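Local coordinates for protein 2-dehydropantoate 2-reductase (Porphyromonas gingivalis, PDB 2QYT) that probably catalyses the NADPH-dependent reduction of 2-dehydropantoate (ketopantoate) to (R)-pantoate, a step of pantothenate biosynthesis, at residues A[46-49]-A[50-54]; A[75-78]-A[79-82]; A[215-218]-A[219-223]; A[304-307]-A[308-312]; A[191-194]-A[195-199]. One frame throughout, in Å; residues are numbered along the deposited sequence. Where two conformers were deposited one is given.

All five contacts are local, and they follow one another along the chain without nesting or crossing. Contact 1 lies in helix 46-55 of the N-terminal Rossmann-type domain. Contact 2 closes the turn from strand 73-75 into helix 78-81, and it touches contact 1 where L49 and R53 pack on T75 and D76. Contact 5, third in chain order, starts the long helix 194-215 of the C-terminal helical domain. Contact 3 closes the loop that leaves that helix and enters helix 219-225. Contact 4 ends helix 302-309 near the C terminus. It meets contact 3 where CE of M307 lies 3.6 Å from CE2 of F215.

Contact 1 (A[46-49]-A[50-54]); sequences GAHL and EAIRA
L49 and R53 meet one helical turn apart. CD1 of L49 sits over the middle of the R53 guanidinium, 3.7 Å above its plane. The other methyl, CD2, is 3.6 Å from R53 NH2. The R53 chain bends at chi2 and chi3, which folds the flat group back over the leucine. E50 runs alongside L49, and its OE2 makes a long salt bridge of 3.7 Å with R53 NH2. The arginine end thus has an apolar methyl on one face and a distant carboxylate near one nitrogen, while NH1 makes a weak hydrogen bond to V74 O.

A second pair lies on another side of the helix. I52 CD1 stands over the centre of the H48 ring in a CH-pi contact, 4.0 Å from the centroid and 9° off the normal. H48 CG is anti to the backbone N (chi1 -166°), which sets the ring beside I52. The ring is held from outside the helix: NE2 is hydrogen-bonded to L16 O and ND1 to G150 N.

Regular i to i+4 bonds hold the backbone. E50 N reaches G46 O at 2.8 Å, and I52 N reaches H48 O at 3.0 Å.

Helix 46-55 follows strand 38-43 and packs beside strand 73-75 of the parallel sheet. L49 and I52 pack on V74 of strand 73-75, R53 touches T75, and A47 and A51 rest on P149.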
loop_
_atom_site.group_PDB
_atom_site.type_symbol
_atom_site.label_atom_id
_atom_site.label_comp_id
_atom_site.label_asym_id
_atom_site.label_seq_id
_atom_site.Cartn_x
_atom_site.Cartn_y
_atom_site.Cartn_z
ATOM N N GLY A 46 3.518 21.088 3.083
ATOM C CA GLY A 46 4.396 21.969 2.306
ATOM C C GLY A 46 3.809 22.535 1.024
ATOM O O GLY A 46 2.654 22.996 1.004
ATOM N N ALA A 47 4.618 22.492 -0.041
ATOM C CA ALA A 47 4.239 22.943 -1.383
ATOM C C ALA A 47 3.095 22.178 -1.964
ATOM O O ALA A 47 2.255 22.752 -2.643
ATOM C CB ALA A 47 5.451 22.900 -2.348
ATOM N N HIS A 48 3.079 20.874 -1.728
ATOM C CA HIS A 48 1.975 20.036 -2.157
ATOM C C HIS A 48 0.668 20.567 -1.515
ATOM O O HIS A 48 -0.258 20.962 -2.219
ATOM C CB HIS A 48 2.258 18.600 -1.761
ATOM C CG HIS A 48 1.367 17.591 -2.414
ATOM N ND1 HIS A 48 0.951 17.695 -3.732
ATOM C CD2 HIS A 48 0.854 16.430 -1.945
ATOM C CE1 HIS A 48 0.215 16.639 -4.038
ATOM N NE2 HIS A 48 0.104 15.880 -2.956
ATOM N N LEU A 49 0.633 20.621 -0.190
ATOM C CA LEU A 49 -0.468 21.271 0.534
ATOM C C LEU A 49 -0.803 22.655 -0.019
ATOM O O LEU A 49 -1.980 22.948 -0.292
ATOM C CB LEU A 49 -0.173 21.377 2.043
ATOM C CG LEU A 49 -1.126 22.264 2.866
ATOM C CD1 LEU A 49 -2.536 21.617 2.861
ATOM C CD2 LEU A 49 -0.632 22.433 4.301
ATOM N N GLU A 50 0.202 23.518 -0.191
ATOM C CA GLU A 50 -0.092 24.879 -0.681
ATOM C C GLU A 50 -0.685 24.943 -2.107
ATOM O O GLU A 50 -1.589 25.762 -2.363
ATOM C CB GLU A 50 1.098 25.840 -0.493
ATOM C CG GLU A 50 1.299 26.233 1.024
ATOM C CD GLU A 50 -0.034 26.708 1.765
ATOM O OE1 GLU A 50 -0.691 27.668 1.242
ATOM O OE2 GLU A 50 -0.418 26.124 2.852
ATOM N N ALA A 51 -0.193 24.091 -3.018
ATOM C CA ALA A 51 -0.687 24.059 -4.390
ATOM C C ALA A 51 -2.131 23.531 -4.450
ATOM O O ALA A 51 -2.935 23.990 -5.263
ATOM C CB ALA A 51 0.200 23.191 -5.253
ATOM N N ILE A 52 -2.432 22.534 -3.631
ATOM C CA ILE A 52 -3.795 21.988 -3.487
ATOM C C ILE A 52 -4.727 23.100 -3.016
ATOM O O ILE A 52 -5.755 23.299 -3.645
ATOM C CB ILE A 52 -3.819 20.811 -2.524
ATOM C CG1 ILE A 52 -3.010 19.656 -3.142
ATOM C CG2 ILE A 52 -5.240 20.349 -2.208
ATOM C CD1 ILE A 52 -2.879 18.480 -2.250
ATOM N N ARG A 53 -4.336 23.861 -1.984
ATOM C CA ARG A 53 -5.244 24.901 -1.464
ATOM C C ARG A 53 -5.476 25.990 -2.510
ATOM O O ARG A 53 -6.576 26.533 -2.605
ATOM C CB ARG A 53 -4.799 25.497 -0.092
ATOM C CG ARG A 53 -4.595 24.403 0.986
ATOM C CD ARG A 53 -5.159 24.637 2.404
ATOM N NE ARG A 53 -4.099 24.965 3.339
ATOM C CZ ARG A 53 -4.009 24.624 4.628
ATOM N NH1 ARG A 53 -4.929 23.910 5.277
ATOM N NH2 ARG A 53 -2.938 25.041 5.279
ATOM N N ALA A 54 -4.435 26.340 -3.259
ATOM C CA ALA A 54 -4.543 27.375 -4.285
ATOM C C ALA A 54 -5.416 26.944 -5.480
ATOM O O ALA A 54 -6.181 27.757 -6.026
ATOM C CB ALA A 54 -3.140 27.815 -4.756
#

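Contact 2 (A[75-78]-A[79-82]); sequences TDNP and AEVG
E80 reaches back over the turn to T75, and its side chain can be followed atom by atom. CB lies 3.4 Å from the carbonyl O of N77, the same oxygen that takes the E80 backbone N in a 2.9 Å hydrogen bond. CG stays near this oxygen too, on the backbone N side of E80 (chi1 -77°), and beyond it the chain is extended. CD passes 3.9 Å from N77 CB, where the two side chains cross at about a right angle. At the tip, OE1 accepts a 2.6 Å hydrogen bond from T75 OG1. The hydroxyl comes in from above the carboxylate plane, 42° out of it. OE2 lies 4.0 Å from both N77 CB and N77 ND2.

T75 OG1 works in both directions. It donates to E80 and accepts from N77 N at 3.1 Å, which makes an ST turn. The two bonds would restrain the hydroxyl and hold the loop close to the first helical turn. The T75 methyl CG2 packs on V81 CG2.

N77 is the N-cap. Its OD1 accepts from A79 N at 3.2 Å, with the donor above the amide plane rather than in it. At the far end, P78 O takes G82 N at 3.2 Å and V81 N weakly. G82 leaves the helix with positive phi (82°).

The T75 backbone is hydrogen-bonded to W42 and A44, while P78 and V81 pack on I43. An ST turn followed by an asparagine N-cap thus leads from the edge strand 73-75 of the Rossmann-type sheet into the short, weakly bonded helix 78-81.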
loop_
_atom_site.group_PDB
_atom_site.type_symbol
_atom_site.label_atom_id
_atom_site.label_comp_id
_atom_site.label_asym_id
_atom_site.label_seq_id
_atom_site.Cartn_x
_atom_site.Cartn_y
_atom_site.Cartn_z
ATOM N N THR A 75 -5.294 19.601 4.918
ATOM C CA THR A 75 -4.527 20.266 5.968
ATOM C C THR A 75 -3.230 19.494 6.220
ATOM O O THR A 75 -3.116 18.377 5.747
ATOM C CB THR A 75 -5.381 20.465 7.287
ATOM O OG1 THR A 75 -4.575 21.103 8.246
ATOM C CG2 THR A 75 -5.898 19.141 7.909
ATOM N N ASP A 76 -2.246 20.105 6.907
ATOM C CA ASP A 76 -1.070 19.359 7.405
ATOM C C ASP A 76 -1.254 18.918 8.850
ATOM O O ASP A 76 -0.348 18.359 9.427
ATOM C CB ASP A 76 0.267 20.138 7.235
ATOM C CG ASP A 76 0.222 21.514 7.817
ATOM O OD1 ASP A 76 -0.786 21.870 8.460
ATOM O OD2 ASP A 76 1.213 22.259 7.637
ATOM N N ASN A 77 -2.423 19.192 9.422
ATOM C CA ASN A 77 -2.667 18.931 10.856
ATOM C C ASN A 77 -3.830 17.963 11.155
ATOM O O ASN A 77 -4.984 18.374 11.131
ATOM C CB ASN A 77 -2.896 20.237 11.580
ATOM C CG ASN A 77 -2.762 20.119 13.112
ATOM O OD1 ASN A 77 -2.858 19.029 13.724
ATOM N ND2 ASN A 77 -2.558 21.264 13.737
ATOM N N PRO A 78 -3.543 16.672 11.427
ATOM C CA PRO A 78 -4.651 15.735 11.739
ATOM C C PRO A 78 -5.624 16.099 12.841
ATOM O O PRO A 78 -6.737 15.597 12.858
ATOM C CB PRO A 78 -3.931 14.441 12.072
ATOM C CG PRO A 78 -2.689 14.517 11.198
ATOM C CD PRO A 78 -2.254 15.968 11.304
ATOM N N ALA A 79 -5.209 16.930 13.785
ATOM C CA ALA A 79 -6.100 17.310 14.867
ATOM C C ALA A 79 -7.226 18.231 14.350
ATOM O O ALA A 79 -8.295 18.361 14.995
ATOM C CB ALA A 79 -5.294 17.989 15.982
ATOM N N GLU A 80 -6.962 18.925 13.246
ATOM C CA GLU A 80 -7.997 19.728 12.600
ATOM C C GLU A 80 -9.063 18.846 11.906
ATOM O O GLU A 80 -10.234 19.238 11.805
ATOM C CB GLU A 80 -7.401 20.708 11.596
ATOM C CG GLU A 80 -6.752 21.934 12.250
ATOM C CD GLU A 80 -5.892 22.710 11.236
ATOM O OE1 GLU A 80 -5.994 22.432 10.002
ATOM O OE2 GLU A 80 -5.104 23.571 11.680
ATOM N N VAL A 81 -8.666 17.654 11.476
ATOM C CA VAL A 81 -9.621 16.694 10.946
ATOM C C VAL A 81 -10.528 16.087 12.074
ATOM O O VAL A 81 -11.766 16.045 11.921
ATOM C CB VAL A 81 -8.923 15.640 10.087
ATOM C CG1 VAL A 81 -9.915 14.589 9.536
ATOM C CG2 VAL A 81 -8.181 16.299 8.972
ATOM N N GLY A 82 -9.957 15.652 13.201
ATOM C CA GLY A 82 -10.781 15.002 14.240
ATOM C C GLY A 82 -10.999 13.541 13.891
ATOM O O GLY A 82 -10.412 13.022 12.916
#

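Contact 3 (A[215-218]-A[219-223]); sequences FDKP and IGSIL
One methyl, I222 CD1, meets the F215 ring obliquely. It comes in at the CG-CD2 side, 3.3 Å from F215 CD2. The same methyl is 3.3 Å from F215 CB, so it sits at the CB-CG-CD2 corner. Elsewhere the ring stacks with H226. Two torsions of I222 bring the methyl there. Chi1 (-66°) places CG1 3.3 Å from P218 O, and chi2 (-55°) then turns CD1 toward the phenylalanine.

K217 CB meets the same I222 CD1 methyl at 3.7 Å. The lysine chain then bends at chi2 and chi3 and runs along S221, with CE 3.4 Å from S221 OG. K217 NZ forms a long, weak ion pair with E225, and S221 OG makes a weak hydrogen bond to the same carboxylate. E225, further along the helix, is thus a shared, weak partner of both.

P218 O receives the first turn of the helix. S221 N donates to it at 3.0 Å, from above the carbonyl plane, and I222 N makes a weaker bond. Before this, the positive phi of D216 (58°) turns the chain out of helix 194-215.

The loop joins the end of helix 194-215 to helix 219-225 in the C-terminal helical domain. Helix 227-244 lies beside the joint: F215 touches E229, and I222 and L223 pack on L230. I219 reaches M263.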
loop_
_atom_site.group_PDB
_atom_site.type_symbol
_atom_site.label_atom_id
_atom_site.label_comp_id
_atom_site.label_asym_id
_atom_site.label_seq_id
_atom_site.Cartn_x
_atom_site.Cartn_y
_atom_site.Cartn_z
ATOM N N PHE A 215 21.771 -6.567 -9.985
ATOM C CA PHE A 215 22.254 -6.749 -11.367
ATOM C C PHE A 215 22.378 -5.452 -12.183
ATOM O O PHE A 215 23.004 -5.458 -13.245
ATOM C CB PHE A 215 21.405 -7.769 -12.141
ATOM C CG PHE A 215 21.639 -9.211 -11.739
ATOM C CD1 PHE A 215 22.919 -9.757 -11.739
ATOM C CD2 PHE A 215 20.568 -10.028 -11.403
ATOM C CE1 PHE A 215 23.123 -11.078 -11.381
ATOM C CE2 PHE A 215 20.762 -11.349 -11.052
ATOM C CZ PHE A 215 22.042 -11.874 -11.032
ATOM N N ASP A 216 21.774 -4.364 -11.690
ATOM C CA ASP A 216 21.802 -3.054 -12.365
ATOM C C ASP A 216 21.208 -3.170 -13.781
ATOM O O ASP A 216 21.741 -2.621 -14.752
ATOM C CB ASP A 216 23.244 -2.498 -12.367
ATOM C CG ASP A 216 23.379 -1.163 -13.088
ATOM O OD1 ASP A 216 24.265 -1.078 -13.970
ATOM O OD2 ASP A 216 22.624 -0.212 -12.781
ATOM N N LYS A 217 20.093 -3.894 -13.877
ATOM C CA LYS A 217 19.525 -4.313 -15.160
ATOM C C LYS A 217 17.997 -4.311 -15.091
ATOM O O LYS A 217 17.442 -4.441 -13.998
ATOM C CB LYS A 217 20.029 -5.721 -15.487
ATOM C CG LYS A 217 20.251 -5.999 -16.968
ATOM C CD LYS A 217 21.401 -6.974 -17.198
ATOM C CE LYS A 217 21.016 -8.425 -16.921
ATOM N NZ LYS A 217 22.144 -9.353 -17.239
ATOM N N PRO A 218 17.305 -4.137 -16.242
ATOM C CA PRO A 218 15.839 -4.289 -16.192
ATOM C C PRO A 218 15.444 -5.768 -16.097
ATOM O O PRO A 218 16.244 -6.642 -16.445
ATOM C CB PRO A 218 15.355 -3.671 -17.514
ATOM C CG PRO A 218 16.594 -3.072 -18.168
ATOM C CD PRO A 218 17.770 -3.782 -17.597
ATOM N N ILE A 219 14.226 -6.027 -15.621
ATOM C CA ILE A 219 13.750 -7.388 -15.303
ATOM C C ILE A 219 13.735 -8.355 -16.503
ATOM O O ILE A 219 14.071 -9.538 -16.361
ATOM C CB ILE A 219 12.360 -7.352 -14.609
ATOM C CG1 ILE A 219 11.913 -8.750 -14.168
ATOM C CG2 ILE A 219 11.302 -6.698 -15.520
ATOM C CD1 ILE A 219 12.528 -9.234 -12.877
ATOM N N GLY A 220 13.351 -7.844 -17.674
ATOM C CA GLY A 220 13.308 -8.644 -18.895
ATOM C C GLY A 220 14.682 -9.073 -19.359
ATOM O O GLY A 220 14.809 -10.017 -20.138
ATOM N N SER A 221 15.708 -8.364 -18.893
ATOM C CA SER A 221 17.096 -8.708 -19.176
ATOM C C SER A 221 17.617 -9.645 -18.090
ATOM O O SER A 221 18.598 -10.364 -18.281
ATOM C CB SER A 221 17.953 -7.442 -19.259
ATOM O OG SER A 221 19.245 -7.717 -19.778
ATOM N N ILE A 222 16.939 -9.618 -16.949
ATOM C CA ILE A 222 17.195 -10.523 -15.831
ATOM C C ILE A 222 16.615 -11.905 -16.155
ATOM O O ILE A 222 17.232 -12.923 -15.851
ATOM C CB ILE A 222 16.592 -9.949 -14.493
ATOM C CG1 ILE A 222 17.312 -8.668 -14.070
ATOM C CG2 ILE A 222 16.652 -10.953 -13.366
ATOM C CD1 ILE A 222 18.798 -8.825 -13.940
ATOM N N LEU A 223 15.437 -11.925 -16.783
ATOM C CA LEU A 223 14.794 -13.168 -17.203
ATOM C C LEU A 223 15.670 -13.991 -18.130
ATOM O O LEU A 223 15.815 -15.195 -17.936
ATOM C CB LEU A 223 13.479 -12.891 -17.933
ATOM C CG LEU A 223 12.130 -12.848 -17.208
ATOM C CD1 LEU A 223 12.080 -13.768 -15.984
ATOM C CD2 LEU A 223 11.745 -11.433 -16.841
#

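Contact 4 (A[304-307]-A[308-312]); sequences YKRM and YRELV. With SO4 (sulfate ion), chain D.
R306 and E310 cross at an oblique angle on the last turn of helix 302-309, in the helical C-terminal domain. Contact is made by the alkyl part of the arginine: E310 OE2 lies 3.2 Å from R306 CG. The two flat ends are 28° apart in plane but do not meet, since R306 NE stays 5.0 Å from E310 OE2. R306 bends at chi2 and chi3, and its NH1 is hydrogen-bonded to Y214 OH of helix 194-215. The opposite charges may still attract across the gap. E310 has chi1 -70°, and its extended chain runs back across R306, bringing OE2 to CG.

Y304 and Y308 are one turn apart and leave the helix differently. Y304 is buried, with OH bonded to S206 and its ring among V207, L233 and V290. M307, a selenomethionine, packs on T210, Y214 and L233. Y308 CG is anti to its backbone N (chi1 173°). This ring leans toward helix 288-296, touching V291 and R292, and one face carries V312 CG2 at 3.7 Å above its plane, offset toward the rim.

Helical bonds run from Y308 N to Y304 O, at 2.8 Å, as far as E310 N to R306 O, at 3.2 Å. E310 is the first residue to leave helical angles.

A sulfate ion, probably from the crystallisation liquor, lies at the outer end of Y308 and is also bonded to T285 OG1. Y308 OH donates a weak hydrogen bond of 2.9 Å to sulfate O1. This O1 is also 2.9 Å from Y308 CE1, so its placement is doubtful.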
loop_
_atom_site.group_PDB
_atom_site.type_symbol
_atom_site.label_atom_id
_atom_site.label_comp_id
_atom_site.label_asym_id
_atom_site.label_seq_id
_atom_site.Cartn_x
_atom_site.Cartn_y
_atom_site.Cartn_z
ATOM N N TYR A 304 19.707 -14.239 -1.456
ATOM C CA TYR A 304 19.326 -12.997 -0.790
ATOM C C TYR A 304 20.479 -12.418 0.027
ATOM O O TYR A 304 20.715 -11.214 -0.017
ATOM C CB TYR A 304 18.108 -13.213 0.098
ATOM C CG TYR A 304 16.812 -12.806 -0.542
ATOM C CD1 TYR A 304 16.023 -13.736 -1.217
ATOM C CD2 TYR A 304 16.361 -11.483 -0.465
ATOM C CE1 TYR A 304 14.825 -13.365 -1.814
ATOM C CE2 TYR A 304 15.151 -11.096 -1.058
ATOM C CZ TYR A 304 14.392 -12.041 -1.726
ATOM O OH TYR A 304 13.206 -11.666 -2.296
ATOM N N LYS A 305 21.202 -13.273 0.752
ATOM C CA LYS A 305 22.314 -12.826 1.604
ATOM C C LYS A 305 23.495 -12.288 0.798
ATOM O O LYS A 305 24.079 -11.276 1.165
ATOM C CB LYS A 305 22.762 -13.933 2.558
ATOM C CG LYS A 305 21.722 -14.318 3.601
ATOM C CD LYS A 305 22.365 -14.975 4.816
ATOM C CE LYS A 305 22.553 -16.481 4.655
ATOM N NZ LYS A 305 23.706 -16.857 3.785
ATOM N N ARG A 306 23.834 -12.964 -0.300
ATOM C CA ARG A 306 24.848 -12.484 -1.244
ATOM C C ARG A 306 24.418 -11.120 -1.791
ATOM O O ARG A 306 25.213 -10.188 -1.837
ATOM C CB ARG A 306 25.043 -13.487 -2.399
ATOM C CG ARG A 306 26.335 -13.311 -3.202
ATOM C CD ARG A 306 26.102 -13.265 -4.731
ATOM N NE ARG A 306 25.955 -14.580 -5.380
ATOM C CZ ARG A 306 25.863 -14.779 -6.702
ATOM N NH1 ARG A 306 25.905 -13.759 -7.557
ATOM N NH2 ARG A 306 25.725 -16.012 -7.182
HETATM N N MSE A 307 23.147 -11.017 -2.173
HETATM C CA MSE A 307 22.576 -9.812 -2.797
HETATM C C MSE A 307 22.494 -8.605 -1.838
HETATM O O MSE A 307 22.890 -7.488 -2.195
HETATM C CB MSE A 307 21.190 -10.148 -3.384
HETATM C CG MSE A 307 20.944 -9.690 -4.828
HETATM SE SE MSE A 307 20.380 -11.142 -6.039
HETATM C CE MSE A 307 20.227 -10.214 -7.724
ATOM N N TYR A 308 21.984 -8.838 -0.627
ATOM C CA TYR A 308 21.839 -7.793 0.393
ATOM C C TYR A 308 23.194 -7.233 0.805
ATOM O O TYR A 308 23.478 -6.053 0.599
ATOM C CB TYR A 308 21.088 -8.334 1.628
ATOM C CG TYR A 308 21.040 -7.365 2.794
ATOM C CD1 TYR A 308 20.092 -6.340 2.835
ATOM C CD2 TYR A 308 21.950 -7.464 3.854
ATOM C CE1 TYR A 308 20.054 -5.441 3.889
ATOM C CE2 TYR A 308 21.912 -6.566 4.918
ATOM C CZ TYR A 308 20.959 -5.560 4.928
ATOM O OH TYR A 308 20.905 -4.667 5.973
ATOM N N ARG A 309 24.016 -8.114 1.373
ATOM C CA ARG A 309 25.329 -7.786 1.913
ATOM C C ARG A 309 26.237 -7.088 0.895
ATOM O O ARG A 309 26.869 -6.073 1.216
ATOM C CB ARG A 309 25.992 -9.068 2.443
ATOM C CG ARG A 309 27.372 -8.900 3.075
ATOM C CD ARG A 309 27.729 -10.116 3.923
ATOM N NE ARG A 309 28.970 -9.927 4.676
ATOM C CZ ARG A 309 29.271 -10.555 5.811
ATOM N NH1 ARG A 309 28.420 -11.420 6.354
ATOM N NH2 ARG A 309 30.429 -10.313 6.415
ATOM N N GLU A 310 26.278 -7.622 -0.328
ATOM C CA GLU A 310 27.272 -7.208 -1.328
ATOM C C GLU A 310 26.833 -6.068 -2.275
ATOM O O GLU A 310 27.512 -5.779 -3.277
ATOM C CB GLU A 310 27.827 -8.428 -2.078
ATOM C CG GLU A 310 28.727 -9.321 -1.198
ATOM C CD GLU A 310 28.906 -10.741 -1.736
ATOM O OE1 GLU A 310 29.471 -11.583 -0.997
ATOM O OE2 GLU A 310 28.487 -11.019 -2.888
ATOM N N LEU A 311 25.702 -5.436 -1.941
ATOM C CA LEU A 311 25.402 -4.060 -2.393
ATOM C C LEU A 311 24.748 -3.138 -1.342
ATOM O O LEU A 311 24.210 -2.076 -1.680
ATOM C CB LEU A 311 24.717 -3.995 -3.771
ATOM C CG LEU A 311 25.662 -3.331 -4.795
ATOM C CD1 LEU A 311 25.617 -3.987 -6.178
ATOM C CD2 LEU A 311 25.440 -1.812 -4.890
ATOM N N VAL A 312 24.816 -3.552 -0.074
ATOM C CA VAL A 312 24.799 -2.601 1.045
ATOM C C VAL A 312 26.192 -1.926 1.035
ATOM O O VAL A 312 26.408 -0.872 1.649
ATOM C CB VAL A 312 24.452 -3.288 2.412
ATOM C CG1 VAL A 312 24.914 -2.460 3.613
ATOM C CG2 VAL A 312 22.954 -3.543 2.514
HETATM S S SO4 D . 18.273 -2.867 6.236
HETATM O O1 SO4 D . 18.079 -4.205 5.685
HETATM O O2 SO4 D . 19.163 -2.070 5.383
HETATM O O3 SO4 D . 16.960 -2.201 6.343
HETATM O O4 SO4 D . 18.908 -3.026 7.542
#

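Contact 5 (A[191-194]-A[195-199]); sequences PTDI and DWYIM
Y197 turns its ring away from its own carbonyl carbon (chi1 -66°), which swings it back beside P191 and D193. D193 has CG between its backbone N and carbonyl carbon (chi1 58°), and its carboxylate rises beside both W196 and Y197.

P191 meets the tyrosine obliquely, with CB 3.5 Å from Y197 CE2. D193 O lies in the ring plane at the edge, 3.3 Å from Y197 CD2. W196 CD1 stands over one face of the same ring, toward its rim. The D193 carboxylate and the indole run side by side, their planes 22° apart, with OD2 3.5 Å from W196 CD1. Against the Y197 ring the carboxylate is nearly perpendicular.

D193 is the centre of an inverse gamma turn. It holds the N-cap position, but its side chain makes no capping bond. Its carbonyl accepts weakly from W196 N. A water bridges T192 O and, weakly, D195 N at the helix start. One turn on, I198 N bonds to I194 O at 3.1 Å, and I194 CG1 packs on I198 CG1 at 4.1 Å.

The loop from strand 188-189 thus enters helix 194-215, the first helix of the C-terminal domain. Strand 137-148 flanks it: D195 forms a salt bridge with K137, and I198 touches C139. W196 faces helix 252-262 through V252 and Q255, while Y197 stacks on Y162 of strand 158-164.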
loop_
_atom_site.group_PDB
_atom_site.type_symbol
_atom_site.label_atom_id
_atom_site.label_comp_id
_atom_site.label_asym_id
_atom_site.label_seq_id
_atom_site.Cartn_x
_atom_site.Cartn_y
_atom_site.Cartn_z
ATOM N N PRO A 191 -10.864 -9.591 0.134
ATOM C CA PRO A 191 -10.813 -11.017 0.283
ATOM C C PRO A 191 -10.609 -11.424 1.725
ATOM O O PRO A 191 -10.056 -10.689 2.538
ATOM C CB PRO A 191 -9.573 -11.396 -0.534
ATOM C CG PRO A 191 -8.637 -10.207 -0.271
ATOM C CD PRO A 191 -9.586 -9.050 -0.374
ATOM N N THR A 192 -11.030 -12.634 2.013
ATOM C CA THR A 192 -10.874 -13.206 3.326
ATOM C C THR A 192 -9.417 -13.594 3.621
ATOM O O THR A 192 -8.914 -13.408 4.763
ATOM C CB THR A 192 -11.851 -14.400 3.487
ATOM O OG1 THR A 192 -11.892 -14.775 4.856
ATOM C CG2 THR A 192 -11.448 -15.604 2.605
ATOM N N ASP A 193 -8.747 -14.119 2.588
ATOM C CA ASP A 193 -7.323 -14.425 2.631
ATOM C C ASP A 193 -6.492 -13.197 2.257
ATOM O O ASP A 193 -5.649 -13.232 1.353
ATOM C CB ASP A 193 -6.978 -15.662 1.766
ATOM C CG ASP A 193 -7.386 -15.518 0.282
ATOM O OD1 ASP A 193 -8.370 -14.799 -0.044
ATOM O OD2 ASP A 193 -6.718 -16.168 -0.567
ATOM N N ILE A 194 -6.704 -12.104 2.977
ATOM C CA ILE A 194 -5.966 -10.893 2.666
ATOM C C ILE A 194 -4.444 -11.065 2.828
ATOM O O ILE A 194 -3.698 -10.419 2.108
ATOM C CB ILE A 194 -6.446 -9.681 3.456
ATOM C CG1 ILE A 194 -5.704 -8.414 3.012
ATOM C CG2 ILE A 194 -6.355 -9.933 4.965
ATOM C CD1 ILE A 194 -6.132 -7.894 1.666
ATOM N N ASP A 195 -4.016 -11.924 3.768
ATOM C CA ASP A 195 -2.593 -12.205 4.006
ATOM C C ASP A 195 -1.909 -12.703 2.737
ATOM O O ASP A 195 -0.752 -12.378 2.470
ATOM C CB ASP A 195 -2.412 -13.248 5.114
ATOM C CG ASP A 195 -2.765 -12.713 6.497
ATOM O OD1 ASP A 195 -2.841 -11.486 6.675
ATOM O OD2 ASP A 195 -2.979 -13.528 7.414
ATOM N N TRP A 196 -2.629 -13.500 1.959
ATOM C CA TRP A 196 -2.094 -14.050 0.718
ATOM C C TRP A 196 -1.777 -12.958 -0.302
ATOM O O TRP A 196 -0.706 -12.966 -0.878
ATOM C CB TRP A 196 -3.057 -15.085 0.146
ATOM C CG TRP A 196 -2.857 -15.381 -1.288
ATOM C CD1 TRP A 196 -3.788 -15.268 -2.291
ATOM C CD2 TRP A 196 -1.650 -15.836 -1.908
ATOM N NE1 TRP A 196 -3.231 -15.646 -3.498
ATOM C CE2 TRP A 196 -1.923 -16.003 -3.290
ATOM C CE3 TRP A 196 -0.362 -16.133 -1.430
ATOM C CZ2 TRP A 196 -0.951 -16.431 -4.198
ATOM C CZ3 TRP A 196 0.606 -16.575 -2.340
ATOM C CH2 TRP A 196 0.304 -16.713 -3.703
ATOM N N TYR A 197 -2.706 -12.023 -0.512
ATOM C CA TYR A 197 -2.485 -10.886 -1.429
ATOM C C TYR A 197 -1.303 -10.037 -0.984
ATOM O O TYR A 197 -0.504 -9.572 -1.802
ATOM C CB TYR A 197 -3.754 -10.026 -1.599
ATOM C CG TYR A 197 -4.849 -10.773 -2.297
ATOM C CD1 TYR A 197 -5.061 -10.625 -3.675
ATOM C CD2 TYR A 197 -5.644 -11.683 -1.600
ATOM C CE1 TYR A 197 -6.071 -11.372 -4.343
ATOM C CE2 TYR A 197 -6.643 -12.409 -2.239
ATOM C CZ TYR A 197 -6.860 -12.256 -3.610
ATOM O OH TYR A 197 -7.852 -13.010 -4.232
ATOM N N ILE A 198 -1.188 -9.864 0.321
ATOM C CA ILE A 198 -0.089 -9.122 0.907
ATOM C C ILE A 198 1.287 -9.784 0.716
ATOM O O ILE A 198 2.253 -9.089 0.368
ATOM C CB ILE A 198 -0.321 -8.925 2.416
ATOM C CG1 ILE A 198 -1.624 -8.162 2.660
ATOM C CG2 ILE A 198 0.870 -8.201 3.080
ATOM C CD1 ILE A 198 -1.463 -6.766 2.609
HETATM N N MSE A 199 1.419 -11.073 1.036
HETATM C CA MSE A 199 2.703 -11.757 0.789
HETATM C C MSE A 199 2.970 -11.839 -0.705
HETATM O O MSE A 199 4.095 -11.633 -1.146
HETATM C CB MSE A 199 2.803 -13.134 1.471
HETATM C CG MSE A 199 1.828 -14.217 1.013
HETATM SE SE MSE A 199 2.473 -16.060 1.342
HETATM C CE MSE A 199 2.993 -16.521 -0.449
HETATM O O HOH W 1 -6.008 -13.669 5.761
#